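Local structure of phosphodiesterase (Candida albicans, 6CPU) at residues 2-8 against 45-51; 11-15 against 110-114; 212-217 against 299-303; 286-290 against 339-343; 360-364 against 490-495. The protein is a mainly helical phosphodiesterase of the HD superfamily that carries a zinc ion and a magnesium ion, with a small parallel sheet near its N-terminus. All coordinates share one frame. Residue numbers count along the deposited sequence, not the author numbering.

How the interactions relate
The five contacts illustrate how chemistry follows position in a fold. Interaction 1, buried, rests on a series of five backbone hydrogen bonds joining two strands of the parallel sheet; interaction 2, partly buried beside it, sets a loop on a helix; I12 packs on V4, V47 and I49, and V15 O lies 2.7 Å from A2 N. Interactions 3 and 4 belong to the buried helical part and also meet, H288 NE2 lying 2.9 Å from V215 O. Interaction 3 mixes one backbone bond with CH-pi contacts, whereas interaction 4, nearer the zinc ion, is wholly apolar helix packing. Interaction 5, partly buried, pairs phenylalanine rings with leucine, isoleucine and lysine chains.

Interaction 1 of 5, residues 2-8 against 45-51; sequences AEVLSLV and PIVIIFP
Five backbone hydrogen bonds stitch 2-8 to 45-51 as parallel strands. They alternate in the usual parallel manner, E3 and L5 each donating and accepting, and L7 adding a last donor: E3 N to P45 O (3.0 Å), V47 N to E3 O (2.9 Å), L5 N to V47 O (2.8 Å), I49 N to L5 O (2.9 Å) and L7 N to I49 O (3.0 Å). CA-H...O contacts fill the gaps, for example I48 CA to L5 O at 3.2 Å. The register pairs E3 with I46, V4 with V47, L5 with I48 and S6 with I49, CA atoms 4.7-4.8 Å apart; the strand axes approach to 4.7 Å and cross at -21°. Strand 2-6 is flanked on its other edge by 16-21, giving the order 2-1-3-4 of a parallel alpha/beta sheet in which helix 25-34 forms the crossover from 16-21 to 46-49. That helix lies against L5 and I48, while helix 110-124 meets A2 and V47. The carboxylate of E3 is held by K35 and H31. Side chains then pack along each face: L5 (m, t) places CD1 3.7 Å from I46 CG2, and V4 CG1 meets I49 CD1 at 3.6 Å. At the C-terminal ends of the strands S6 OG bonds V8 O (2.6 Å), V8 CG2 touches I49 CG2 (3.5 Å), V8 CG1 touches P51 CG (3.7 Å), and L7 CD1 approaches F50 CD1 (3.8 Å).

Interaction 2 of 5, residues 11-15 against 110-114; sequences EIPQV and EGKLY
This is a loop-on-helix contact at the periphery of the N-terminal sheet, held by van der Waals packing. The irregular segment 11-15 links strand 2-6 to strand 16-21 and folds back on itself, V15 N bonding I12 O at 3.2 Å; residues 110-114 form the first turn of helix 110-124, with Y114 N bonded to E110 O at 3.0 Å. The backbones come nearest at V15 and Y114, whose CA atoms are 6.2 Å apart. L113 (t, p) points toward the loop and offers CD2 to I12 CD1 and V15 CG2, each at 4.3 Å, and to Q14 NE2 at 4.0 Å. V15 CG1 rests 3.8 Å from Y114 CD1. Q14 (p, t) stretches along the helix start, its NE2 3.8 Å from E110 CB, while its backbone O lies at the tyrosine edge, 3.5 Å from Y114 CE1. M1 packs against V15 and Y114, and A2 shares a backbone hydrogen bond with V15, so the loop is tied to strand 2-6 at the point where helix 110-124 begins.

Interaction 3 of 5, residues 212-217 against 299-303; sequences CYAVGH and FKQFV
Residues 212-216 lie in the last turn of helix 205-216, with G216 N bonded to C212 O at 3.0 Å. Opposed to it, 299-302 make a type I beta turn closed by F302 N to F299 O (3.0 Å). The backbones almost touch at G216 and F302, CA to CA 4.1 Å, where V303 N donates to G216 O (3.0 Å) and G216 CA reaches Q301 O (3.4 Å). Glycine permits this: a CB there would point at the turn and clash with Q301 O. Two CH-pi contacts extend the join. Q301 CG sits over the Y213 ring, 3.7 Å from its centroid, and V303 CG2 lies over the H217 imidazole, also 3.7 Å from the centroid. H217 (chi1 m) is fixed by ND1 bonding Y213 O at 2.7 Å. F299 (p) comes within 3.9 Å of G216 CA through CZ. The amide of Q301 is occupied by V319 and I321, and the Y213 hydroxyl by D315. The helix terminus is thereby docked on the loop between helices 276-292 and 336-348, while V215 packs on F287 of the former and on C233 and M237 of helix 227-242.

Interaction 4 of 5, residues 286-290 against 339-343; sequences CFHFL and TLGLL
Two buried helical segments, 286-290 and 339-343, run roughly antiparallel at 157°, their axes 10.3 Å apart, and mesh by exchange of bumps and hollows. L290 (m, t) is the main projection of the first: its CD1 sinks into the hollow bounded by T339, L342 and L343, 3.6 Å from T339 CG2, 3.9 Å from L342 CD1 and 3.7 Å from L343 CD2. In return L343 (m, t) starts out sideways, but its tip enters the hollow among C286, F287 and L290; CD2 lies 4.0 Å from C286 CB, 3.8 Å from F287 N and 4.1 Å from F287 CD1, at the edge of the phenyl ring. The arrangement belongs to the helical core of the HD-type phosphodiesterase fold. Helix 276-292 contains the zinc ligand H278, and helix 336-348 leads directly into the ligands H349 and D350, the histidine-aspartate pair; the C286 side chain is about 10 Å from the zinc ion. The nearest CA pair is C286 with L343, at 6.5 Å. C286 also packs on A461, beside the ligand D462, while its SG meets L342 CD2 at 3.9 Å. L342 reaches on to L457 and I458 of helix 446-462, and L343 to I238 and A241 of helix 227-242.

Interaction 5 of 5, residues 360-364 against 490-495; sequences FMIKF and LKSVIK
Apolar side chains and phenylalanine rings dominate here, the rings of F360 and F364 projecting from the last turn of helix 358-363 and the residue after it onto helix 470-495. F360 (t) directs CZ to L490 CD2 at 3.4 Å and to I494 CD1 at 3.9 Å, the latter at the ring edge. F364 (m), the first residue to leave helical geometry after helix 358-363, sets CD1 3.8 Å from I494 CG2. The backbones stay well apart, the nearest CA atoms, those of F360 and K491, being 8.1 Å from each other. This joins a short helix that follows the H349-D350 metal ligands to the C-terminal end of a long helix in the same phosphodiesterase family region; helix 127-135 adjoins both, touching M361 and L490. A second kind of contact uses lysine methylenes: K491 CG lies 3.7 Å from F360 CD1 and 3.6 Å from F364 CE2, and K495 CE 3.9 Å from F364 CZ. The polar bonds are local, F364 N to F360 O (3.0 Å) and K495 N to K491 O (2.9 Å), while K491 NZ makes a salt bridge to E488.

Interaction 1 of 5, residues 2-8 against 45-51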
# COMPACT_ATOMS: atom_id res chain seq x y z
N ALA A 2 14.34 2.57 24.10
CA ALA A 2 13.12 1.89 23.65
C ALA A 2 11.84 2.60 24.09
O ALA A 2 11.82 3.30 25.11
CB ALA A 2 13.09 0.47 24.16
N GLU A 3 10.78 2.42 23.31
CA GLU A 3 9.44 2.75 23.74
C GLU A 3 8.92 1.51 24.44
O GLU A 3 8.90 0.42 23.87
CB GLU A 3 8.54 3.11 22.55
CG GLU A 3 7.07 3.23 22.93
CD GLU A 3 6.22 3.91 21.87
OE1 GLU A 3 6.60 4.99 21.40
OE2 GLU A 3 5.16 3.36 21.50
N VAL A 4 8.49 1.67 25.69
CA VAL A 4 8.05 0.53 26.49
C VAL A 4 6.54 0.63 26.70
O VAL A 4 6.03 1.68 27.10
CB VAL A 4 8.78 0.45 27.85
CG1 VAL A 4 8.28 -0.74 28.65
CG2 VAL A 4 10.30 0.36 27.65
N LEU A 5 5.86 -0.46 26.39
CA LEU A 5 4.41 -0.57 26.51
C LEU A 5 4.18 -1.67 27.52
O LEU A 5 4.60 -2.80 27.29
CB LEU A 5 3.79 -0.94 25.17
CG LEU A 5 4.23 -0.08 23.97
CD1 LEU A 5 3.48 -0.53 22.74
CD2 LEU A 5 3.99 1.40 24.20
N SER A 6 3.54 -1.34 28.64
CA SER A 6 3.40 -2.30 29.73
C SER A 6 1.97 -2.56 30.18
O SER A 6 1.15 -1.64 30.27
CB SER A 6 4.21 -1.83 30.94
OG SER A 6 4.10 -2.78 31.99
N LEU A 7 1.70 -3.82 30.48
CA LEU A 7 0.44 -4.25 31.05
C LEU A 7 0.58 -4.50 32.55
O LEU A 7 -0.38 -4.88 33.20
CB LEU A 7 -0.06 -5.51 30.35
CG LEU A 7 -0.61 -5.31 28.94
CD1 LEU A 7 -0.87 -6.65 28.26
CD2 LEU A 7 -1.89 -4.48 28.99
N VAL A 8 1.78 -4.26 33.08
CA VAL A 8 2.12 -4.60 34.46
C VAL A 8 2.98 -3.51 35.10
O VAL A 8 3.34 -2.53 34.45
CB VAL A 8 2.87 -5.95 34.53
CG1 VAL A 8 1.98 -7.09 34.05
CG2 VAL A 8 4.15 -5.91 33.72
N PRO A 45 13.13 0.68 18.92
CA PRO A 45 12.58 -0.61 19.32
C PRO A 45 11.44 -0.42 20.30
O PRO A 45 11.47 0.53 21.11
CB PRO A 45 13.75 -1.31 20.00
CG PRO A 45 14.96 -0.54 19.65
CD PRO A 45 14.53 0.85 19.33
N ILE A 46 10.45 -1.29 20.22
CA ILE A 46 9.32 -1.28 21.12
C ILE A 46 9.40 -2.54 21.98
O ILE A 46 9.53 -3.65 21.47
CB ILE A 46 7.98 -1.22 20.37
CG1 ILE A 46 7.85 0.12 19.65
CG2 ILE A 46 6.80 -1.46 21.33
CD1 ILE A 46 6.68 0.19 18.70
N VAL A 47 9.31 -2.35 23.30
CA VAL A 47 9.29 -3.47 24.25
C VAL A 47 7.89 -3.56 24.85
O VAL A 47 7.37 -2.57 25.36
CB VAL A 47 10.32 -3.29 25.39
CG1 VAL A 47 10.21 -4.44 26.40
CG2 VAL A 47 11.73 -3.19 24.84
N ILE A 48 7.27 -4.74 24.75
CA ILE A 48 5.97 -4.97 25.39
C ILE A 48 6.15 -5.91 26.58
O ILE A 48 6.69 -6.99 26.44
CB ILE A 48 4.93 -5.53 24.41
CG1 ILE A 48 4.76 -4.59 23.21
CG2 ILE A 48 3.58 -5.71 25.10
CD1 ILE A 48 3.78 -5.08 22.17
N ILE A 49 5.69 -5.46 27.75
CA ILE A 49 5.80 -6.23 29.00
C ILE A 49 4.44 -6.81 29.33
O ILE A 49 3.49 -6.07 29.61
CB ILE A 49 6.32 -5.37 30.17
CG1 ILE A 49 7.55 -4.57 29.73
CG2 ILE A 49 6.68 -6.25 31.36
CD1 ILE A 49 8.09 -3.62 30.79
N PHE A 50 4.34 -8.13 29.26
CA PHE A 50 3.15 -8.88 29.65
C PHE A 50 3.29 -9.39 31.09
O PHE A 50 4.40 -9.43 31.62
CB PHE A 50 2.95 -10.09 28.73
CG PHE A 50 2.57 -9.73 27.34
CD1 PHE A 50 1.24 -9.53 27.00
CD2 PHE A 50 3.53 -9.60 26.35
CE1 PHE A 50 0.87 -9.20 25.71
CE2 PHE A 50 3.17 -9.27 25.05
CZ PHE A 50 1.84 -9.08 24.73
N PRO A 51 2.17 -9.79 31.71
CA PRO A 51 2.23 -10.47 33.02
C PRO A 51 2.91 -11.84 32.92
O PRO A 51 2.79 -12.51 31.88
CB PRO A 51 0.75 -10.66 33.40
CG PRO A 51 -0.03 -9.79 32.49
CD PRO A 51 0.79 -9.57 31.25

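Interaction 2 of 5, residues 11-15 against 110-114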
# COMPACT_ATOMS: atom_id res chain seq x y z
N GLU A 11 9.25 -1.91 35.75
CA GLU A 11 9.96 -0.90 34.98
C GLU A 11 11.35 -1.42 34.62
O GLU A 11 11.96 -2.17 35.39
CB GLU A 11 10.06 0.40 35.78
CG GLU A 11 8.73 1.14 35.88
CD GLU A 11 8.82 2.42 36.68
OE1 GLU A 11 9.82 3.16 36.54
OE2 GLU A 11 7.88 2.69 37.46
N ILE A 12 11.83 -1.02 33.45
CA ILE A 12 13.14 -1.44 32.93
C ILE A 12 13.89 -0.19 32.48
O ILE A 12 14.17 -0.02 31.29
CB ILE A 12 13.01 -2.46 31.76
CG1 ILE A 12 12.04 -1.97 30.67
CG2 ILE A 12 12.52 -3.81 32.28
CD1 ILE A 12 11.98 -2.87 29.46
N PRO A 13 14.23 0.69 33.44
CA PRO A 13 14.70 2.04 33.10
C PRO A 13 15.99 2.09 32.28
O PRO A 13 16.21 3.07 31.56
CB PRO A 13 14.91 2.71 34.47
CG PRO A 13 15.07 1.58 35.43
CD PRO A 13 14.22 0.47 34.90
N GLN A 14 16.83 1.07 32.40
CA GLN A 14 18.10 1.00 31.66
C GLN A 14 17.92 1.10 30.14
O GLN A 14 18.81 1.59 29.45
CB GLN A 14 18.87 -0.29 32.00
CG GLN A 14 18.06 -1.58 31.82
CD GLN A 14 18.92 -2.78 31.45
OE1 GLN A 14 20.15 -2.69 31.35
NE2 GLN A 14 18.27 -3.92 31.24
N VAL A 15 16.77 0.65 29.64
CA VAL A 15 16.48 0.66 28.20
C VAL A 15 15.33 1.59 27.78
O VAL A 15 15.04 1.70 26.60
CB VAL A 15 16.18 -0.77 27.67
CG1 VAL A 15 17.39 -1.67 27.87
CG2 VAL A 15 14.95 -1.37 28.33
N GLU A 110 19.28 -8.99 31.90
CA GLU A 110 19.51 -7.56 31.66
C GLU A 110 20.54 -7.28 30.57
O GLU A 110 20.39 -6.33 29.80
CB GLU A 110 19.96 -6.86 32.94
CG GLU A 110 18.93 -6.81 34.05
CD GLU A 110 19.34 -5.91 35.21
OE1 GLU A 110 20.42 -5.28 35.12
OE2 GLU A 110 18.58 -5.83 36.20
N GLY A 111 21.59 -8.09 30.53
CA GLY A 111 22.67 -7.94 29.56
C GLY A 111 22.22 -8.25 28.15
O GLY A 111 22.58 -7.54 27.21
N LYS A 112 21.44 -9.32 28.00
CA LYS A 112 20.88 -9.70 26.70
C LYS A 112 19.88 -8.65 26.22
O LYS A 112 19.93 -8.22 25.07
CB LYS A 112 20.21 -11.08 26.77
CG LYS A 112 19.95 -11.71 25.41
CD LYS A 112 18.77 -12.68 25.44
CE LYS A 112 19.09 -13.96 26.19
NZ LYS A 112 17.87 -14.75 26.49
N LEU A 113 18.97 -8.24 27.11
CA LEU A 113 17.93 -7.26 26.78
C LEU A 113 18.53 -5.93 26.32
O LEU A 113 18.15 -5.41 25.28
CB LEU A 113 17.01 -7.02 27.98
CG LEU A 113 15.89 -5.98 27.80
CD1 LEU A 113 14.82 -6.51 26.85
CD2 LEU A 113 15.28 -5.60 29.14
N TYR A 114 19.47 -5.40 27.10
CA TYR A 114 20.09 -4.12 26.77
C TYR A 114 20.85 -4.19 25.43
O TYR A 114 20.74 -3.28 24.61
CB TYR A 114 21.04 -3.69 27.90
CG TYR A 114 21.65 -2.32 27.68
CD1 TYR A 114 21.09 -1.19 28.26
CD2 TYR A 114 22.78 -2.16 26.88
CE1 TYR A 114 21.64 0.06 28.06
CE2 TYR A 114 23.33 -0.91 26.67
CZ TYR A 114 22.76 0.19 27.26
OH TYR A 114 23.30 1.44 27.06

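Interaction 3 of 5, residues 212-217 against 299-303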
# COMPACT_ATOMS: atom_id res chain seq x y z
N CYS A 212 -15.51 11.87 0.42
CA CYS A 212 -16.37 11.40 -0.67
C CYS A 212 -16.07 12.19 -1.95
O CYS A 212 -15.83 11.59 -3.00
CB CYS A 212 -17.84 11.55 -0.31
SG CYS A 212 -18.44 10.46 0.99
N TYR A 213 -16.08 13.51 -1.84
CA TYR A 213 -15.79 14.39 -2.99
C TYR A 213 -14.35 14.31 -3.47
O TYR A 213 -14.11 14.41 -4.67
CB TYR A 213 -16.18 15.85 -2.71
CG TYR A 213 -17.67 16.06 -2.77
CD1 TYR A 213 -18.45 15.98 -1.62
CD2 TYR A 213 -18.30 16.29 -3.99
CE1 TYR A 213 -19.82 16.14 -1.68
CE2 TYR A 213 -19.67 16.45 -4.06
CZ TYR A 213 -20.43 16.38 -2.91
OH TYR A 213 -21.79 16.54 -2.98
N ALA A 214 -13.39 14.16 -2.55
CA ALA A 214 -11.99 13.89 -2.95
C ALA A 214 -11.91 12.62 -3.82
O ALA A 214 -11.35 12.64 -4.92
CB ALA A 214 -11.08 13.79 -1.73
N VAL A 215 -12.50 11.53 -3.34
CA VAL A 215 -12.57 10.29 -4.12
C VAL A 215 -13.23 10.55 -5.49
O VAL A 215 -12.89 9.92 -6.50
CB VAL A 215 -13.31 9.20 -3.33
CG1 VAL A 215 -13.68 8.02 -4.22
CG2 VAL A 215 -12.44 8.71 -2.17
N GLY A 216 -14.17 11.49 -5.51
CA GLY A 216 -14.84 11.90 -6.73
C GLY A 216 -14.03 12.64 -7.77
O GLY A 216 -14.42 12.64 -8.92
N HIS A 217 -12.92 13.27 -7.39
CA HIS A 217 -12.07 14.01 -8.35
C HIS A 217 -11.03 13.14 -9.04
O HIS A 217 -10.35 12.34 -8.39
CB HIS A 217 -11.31 15.12 -7.64
CG HIS A 217 -12.15 16.31 -7.29
ND1 HIS A 217 -12.98 16.35 -6.20
CD2 HIS A 217 -12.26 17.52 -7.90
CE1 HIS A 217 -13.57 17.53 -6.13
NE2 HIS A 217 -13.15 18.26 -7.15
N PHE A 299 -21.67 8.24 -9.00
CA PHE A 299 -22.24 8.59 -7.71
C PHE A 299 -22.38 10.10 -7.58
O PHE A 299 -21.79 10.85 -8.35
CB PHE A 299 -21.39 8.00 -6.55
CG PHE A 299 -19.91 8.29 -6.63
CD1 PHE A 299 -19.34 9.29 -5.85
CD2 PHE A 299 -19.09 7.56 -7.46
CE1 PHE A 299 -17.99 9.57 -5.91
CE2 PHE A 299 -17.72 7.83 -7.52
CZ PHE A 299 -17.18 8.83 -6.75
N LYS A 300 -23.16 10.54 -6.60
CA LYS A 300 -23.48 11.96 -6.47
C LYS A 300 -22.24 12.84 -6.36
O LYS A 300 -22.22 13.97 -6.84
CB LYS A 300 -24.39 12.19 -5.26
CG LYS A 300 -24.94 13.60 -5.17
CD LYS A 300 -26.04 13.70 -4.12
CE LYS A 300 -26.80 15.02 -4.25
NZ LYS A 300 -27.62 15.29 -3.04
N GLN A 301 -21.20 12.31 -5.71
CA GLN A 301 -20.00 13.07 -5.44
C GLN A 301 -18.93 12.94 -6.53
O GLN A 301 -17.82 13.46 -6.38
CB GLN A 301 -19.41 12.64 -4.08
CG GLN A 301 -20.38 12.76 -2.91
CD GLN A 301 -21.14 11.48 -2.60
OE1 GLN A 301 -21.47 10.70 -3.49
NE2 GLN A 301 -21.44 11.26 -1.33
N PHE A 302 -19.27 12.26 -7.63
CA PHE A 302 -18.36 12.07 -8.75
C PHE A 302 -18.28 13.35 -9.59
O PHE A 302 -19.30 13.95 -9.90
CB PHE A 302 -18.84 10.89 -9.59
CG PHE A 302 -17.95 10.56 -10.74
CD1 PHE A 302 -16.79 9.82 -10.55
CD2 PHE A 302 -18.27 10.98 -12.03
CE1 PHE A 302 -15.96 9.51 -11.62
CE2 PHE A 302 -17.44 10.68 -13.10
CZ PHE A 302 -16.29 9.94 -12.89
N VAL A 303 -17.06 13.75 -9.95
CA VAL A 303 -16.83 14.97 -10.73
C VAL A 303 -16.59 14.58 -12.18
O VAL A 303 -15.53 14.06 -12.54
CB VAL A 303 -15.66 15.79 -10.16
CG1 VAL A 303 -15.39 17.02 -11.02
CG2 VAL A 303 -15.94 16.19 -8.72

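Interaction 4 of 5, residues 286-290 against 339-343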
# COMPACT_ATOMS: atom_id res chain seq x y z
N CYS A 286 -7.92 3.23 -10.58
CA CYS A 286 -8.72 2.08 -11.01
C CYS A 286 -10.21 2.35 -10.83
O CYS A 286 -11.03 2.05 -11.70
CB CYS A 286 -8.37 0.81 -10.23
SG CYS A 286 -6.96 -0.09 -10.87
N PHE A 287 -10.54 2.91 -9.67
CA PHE A 287 -11.93 3.24 -9.33
C PHE A 287 -12.55 4.15 -10.41
O PHE A 287 -13.63 3.87 -10.91
CB PHE A 287 -11.97 3.89 -7.96
CG PHE A 287 -13.34 3.96 -7.36
CD1 PHE A 287 -14.00 2.81 -6.97
CD2 PHE A 287 -13.96 5.19 -7.14
CE1 PHE A 287 -15.26 2.86 -6.40
CE2 PHE A 287 -15.22 5.25 -6.56
CZ PHE A 287 -15.87 4.09 -6.19
N HIS A 288 -11.83 5.21 -10.77
CA HIS A 288 -12.32 6.11 -11.83
C HIS A 288 -12.40 5.42 -13.20
O HIS A 288 -13.42 5.57 -13.89
CB HIS A 288 -11.48 7.38 -11.92
CG HIS A 288 -11.97 8.48 -11.02
ND1 HIS A 288 -12.45 9.68 -11.51
CD2 HIS A 288 -12.09 8.55 -9.67
CE1 HIS A 288 -12.82 10.44 -10.50
NE2 HIS A 288 -12.61 9.78 -9.37
N PHE A 289 -11.37 4.66 -13.58
CA PHE A 289 -11.42 3.88 -14.82
C PHE A 289 -12.68 3.03 -14.88
O PHE A 289 -13.41 3.06 -15.88
CB PHE A 289 -10.19 2.96 -14.99
CG PHE A 289 -8.87 3.68 -15.13
CD1 PHE A 289 -8.80 5.03 -15.46
CD2 PHE A 289 -7.68 2.98 -14.94
CE1 PHE A 289 -7.57 5.67 -15.58
CE2 PHE A 289 -6.46 3.62 -15.08
CZ PHE A 289 -6.40 4.96 -15.39
N LEU A 290 -12.94 2.29 -13.82
CA LEU A 290 -14.08 1.39 -13.77
C LEU A 290 -15.44 2.11 -13.84
O LEU A 290 -16.39 1.58 -14.43
CB LEU A 290 -14.01 0.52 -12.51
CG LEU A 290 -12.87 -0.51 -12.54
CD1 LEU A 290 -12.46 -0.93 -11.13
CD2 LEU A 290 -13.27 -1.73 -13.36
N THR A 339 -14.64 -6.53 -11.04
CA THR A 339 -14.38 -5.13 -10.72
C THR A 339 -13.85 -5.03 -9.27
O THR A 339 -12.88 -4.32 -9.02
CB THR A 339 -15.65 -4.28 -10.89
OG1 THR A 339 -16.08 -4.33 -12.25
CG2 THR A 339 -15.41 -2.84 -10.50
N LEU A 340 -14.49 -5.74 -8.35
CA LEU A 340 -14.05 -5.78 -6.94
C LEU A 340 -12.64 -6.39 -6.84
O LEU A 340 -11.79 -5.86 -6.13
CB LEU A 340 -15.02 -6.58 -6.07
CG LEU A 340 -14.66 -6.71 -4.58
CD1 LEU A 340 -14.54 -5.35 -3.92
CD2 LEU A 340 -15.67 -7.57 -3.83
N GLY A 341 -12.41 -7.47 -7.57
CA GLY A 341 -11.09 -8.11 -7.62
C GLY A 341 -9.99 -7.18 -8.11
O GLY A 341 -8.88 -7.21 -7.58
N LEU A 342 -10.30 -6.35 -9.11
CA LEU A 342 -9.34 -5.39 -9.63
C LEU A 342 -9.03 -4.34 -8.56
O LEU A 342 -7.86 -3.99 -8.36
CB LEU A 342 -9.89 -4.69 -10.88
CG LEU A 342 -8.92 -4.18 -11.94
CD1 LEU A 342 -9.49 -2.95 -12.62
CD2 LEU A 342 -7.52 -3.87 -11.45
N LEU A 343 -10.07 -3.84 -7.91
CA LEU A 343 -9.90 -2.84 -6.86
C LEU A 343 -9.09 -3.38 -5.69
O LEU A 343 -8.18 -2.70 -5.21
CB LEU A 343 -11.25 -2.34 -6.37
CG LEU A 343 -12.02 -1.55 -7.44
CD1 LEU A 343 -13.46 -1.37 -7.02
CD2 LEU A 343 -11.34 -0.22 -7.70

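Interaction 5 of 5, residues 360-364 against 490-495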
# COMPACT_ATOMS: atom_id res chain seq x y z
N PHE A 360 17.68 -2.58 -8.43
CA PHE A 360 18.55 -2.55 -7.27
C PHE A 360 18.64 -3.93 -6.61
O PHE A 360 19.73 -4.38 -6.27
CB PHE A 360 18.05 -1.52 -6.25
CG PHE A 360 18.67 -1.66 -4.91
CD1 PHE A 360 19.88 -1.05 -4.62
CD2 PHE A 360 18.07 -2.46 -3.93
CE1 PHE A 360 20.46 -1.21 -3.39
CE2 PHE A 360 18.66 -2.61 -2.69
CZ PHE A 360 19.85 -1.99 -2.42
N MET A 361 17.48 -4.56 -6.40
CA MET A 361 17.46 -5.87 -5.74
C MET A 361 18.26 -6.90 -6.55
O MET A 361 19.00 -7.72 -5.96
CB MET A 361 16.02 -6.35 -5.55
CG MET A 361 15.12 -5.41 -4.75
SD MET A 361 15.60 -5.25 -3.04
CE MET A 361 14.85 -6.75 -2.39
N ILE A 362 18.15 -6.84 -7.87
CA ILE A 362 18.89 -7.75 -8.76
C ILE A 362 20.39 -7.45 -8.70
O ILE A 362 21.21 -8.34 -8.45
CB ILE A 362 18.36 -7.65 -10.21
CG1 ILE A 362 16.94 -8.21 -10.30
CG2 ILE A 362 19.28 -8.38 -11.18
CD1 ILE A 362 16.18 -7.79 -11.54
N LYS A 363 20.76 -6.19 -8.92
CA LYS A 363 22.18 -5.86 -9.05
C LYS A 363 22.96 -6.07 -7.76
O LYS A 363 24.14 -6.42 -7.81
CB LYS A 363 22.34 -4.43 -9.59
CG LYS A 363 21.75 -4.23 -10.98
CD LYS A 363 22.55 -4.92 -12.09
CE LYS A 363 21.93 -4.66 -13.46
NZ LYS A 363 22.74 -5.21 -14.58
N PHE A 364 22.31 -5.89 -6.61
CA PHE A 364 22.96 -6.09 -5.32
C PHE A 364 22.67 -7.46 -4.68
O PHE A 364 23.03 -7.69 -3.53
CB PHE A 364 22.62 -4.93 -4.38
CG PHE A 364 23.26 -3.64 -4.80
CD1 PHE A 364 24.46 -3.23 -4.24
CD2 PHE A 364 22.72 -2.90 -5.84
CE1 PHE A 364 25.07 -2.06 -4.66
CE2 PHE A 364 23.33 -1.73 -6.28
CZ PHE A 364 24.51 -1.32 -5.69
N LEU A 490 21.64 4.53 -0.68
CA LEU A 490 21.83 3.15 -0.22
C LEU A 490 22.90 2.42 -1.03
O LEU A 490 23.76 1.76 -0.47
CB LEU A 490 20.52 2.39 -0.29
CG LEU A 490 20.60 0.92 0.12
CD1 LEU A 490 21.18 0.75 1.51
CD2 LEU A 490 19.19 0.33 0.02
N LYS A 491 22.84 2.55 -2.36
CA LYS A 491 23.87 1.99 -3.23
C LYS A 491 25.28 2.50 -2.86
O LYS A 491 26.23 1.72 -2.78
CB LYS A 491 23.59 2.31 -4.69
CG LYS A 491 22.37 1.65 -5.31
CD LYS A 491 22.43 1.84 -6.82
CE LYS A 491 21.08 1.95 -7.49
NZ LYS A 491 21.23 2.62 -8.81
N SER A 492 25.40 3.79 -2.61
CA SER A 492 26.70 4.36 -2.21
C SER A 492 27.18 3.82 -0.87
O SER A 492 28.37 3.54 -0.70
CB SER A 492 26.65 5.89 -2.24
OG SER A 492 26.35 6.34 -3.55
N VAL A 493 26.27 3.63 0.09
CA VAL A 493 26.64 3.03 1.37
C VAL A 493 27.17 1.61 1.15
O VAL A 493 28.19 1.23 1.71
CB VAL A 493 25.44 2.97 2.36
CG1 VAL A 493 25.77 2.12 3.58
CG2 VAL A 493 25.01 4.36 2.79
N ILE A 494 26.45 0.81 0.37
CA ILE A 494 26.88 -0.57 0.14
C ILE A 494 28.24 -0.61 -0.58
O ILE A 494 29.12 -1.39 -0.21
CB ILE A 494 25.85 -1.37 -0.66
CG1 ILE A 494 24.55 -1.49 0.17
CG2 ILE A 494 26.41 -2.75 -1.00
CD1 ILE A 494 23.34 -1.80 -0.67
N LYS A 495 28.39 0.24 -1.58
CA LYS A 495 29.65 0.32 -2.36
C LYS A 495 30.78 0.97 -1.59
O LYS A 495 31.92 1.01 -2.07
CB LYS A 495 29.43 1.09 -3.65
CG LYS A 495 28.59 0.39 -4.69
CD LYS A 495 28.25 1.36 -5.81
CE LYS A 495 27.59 0.67 -6.98
NZ LYS A 495 26.80 1.62 -7.82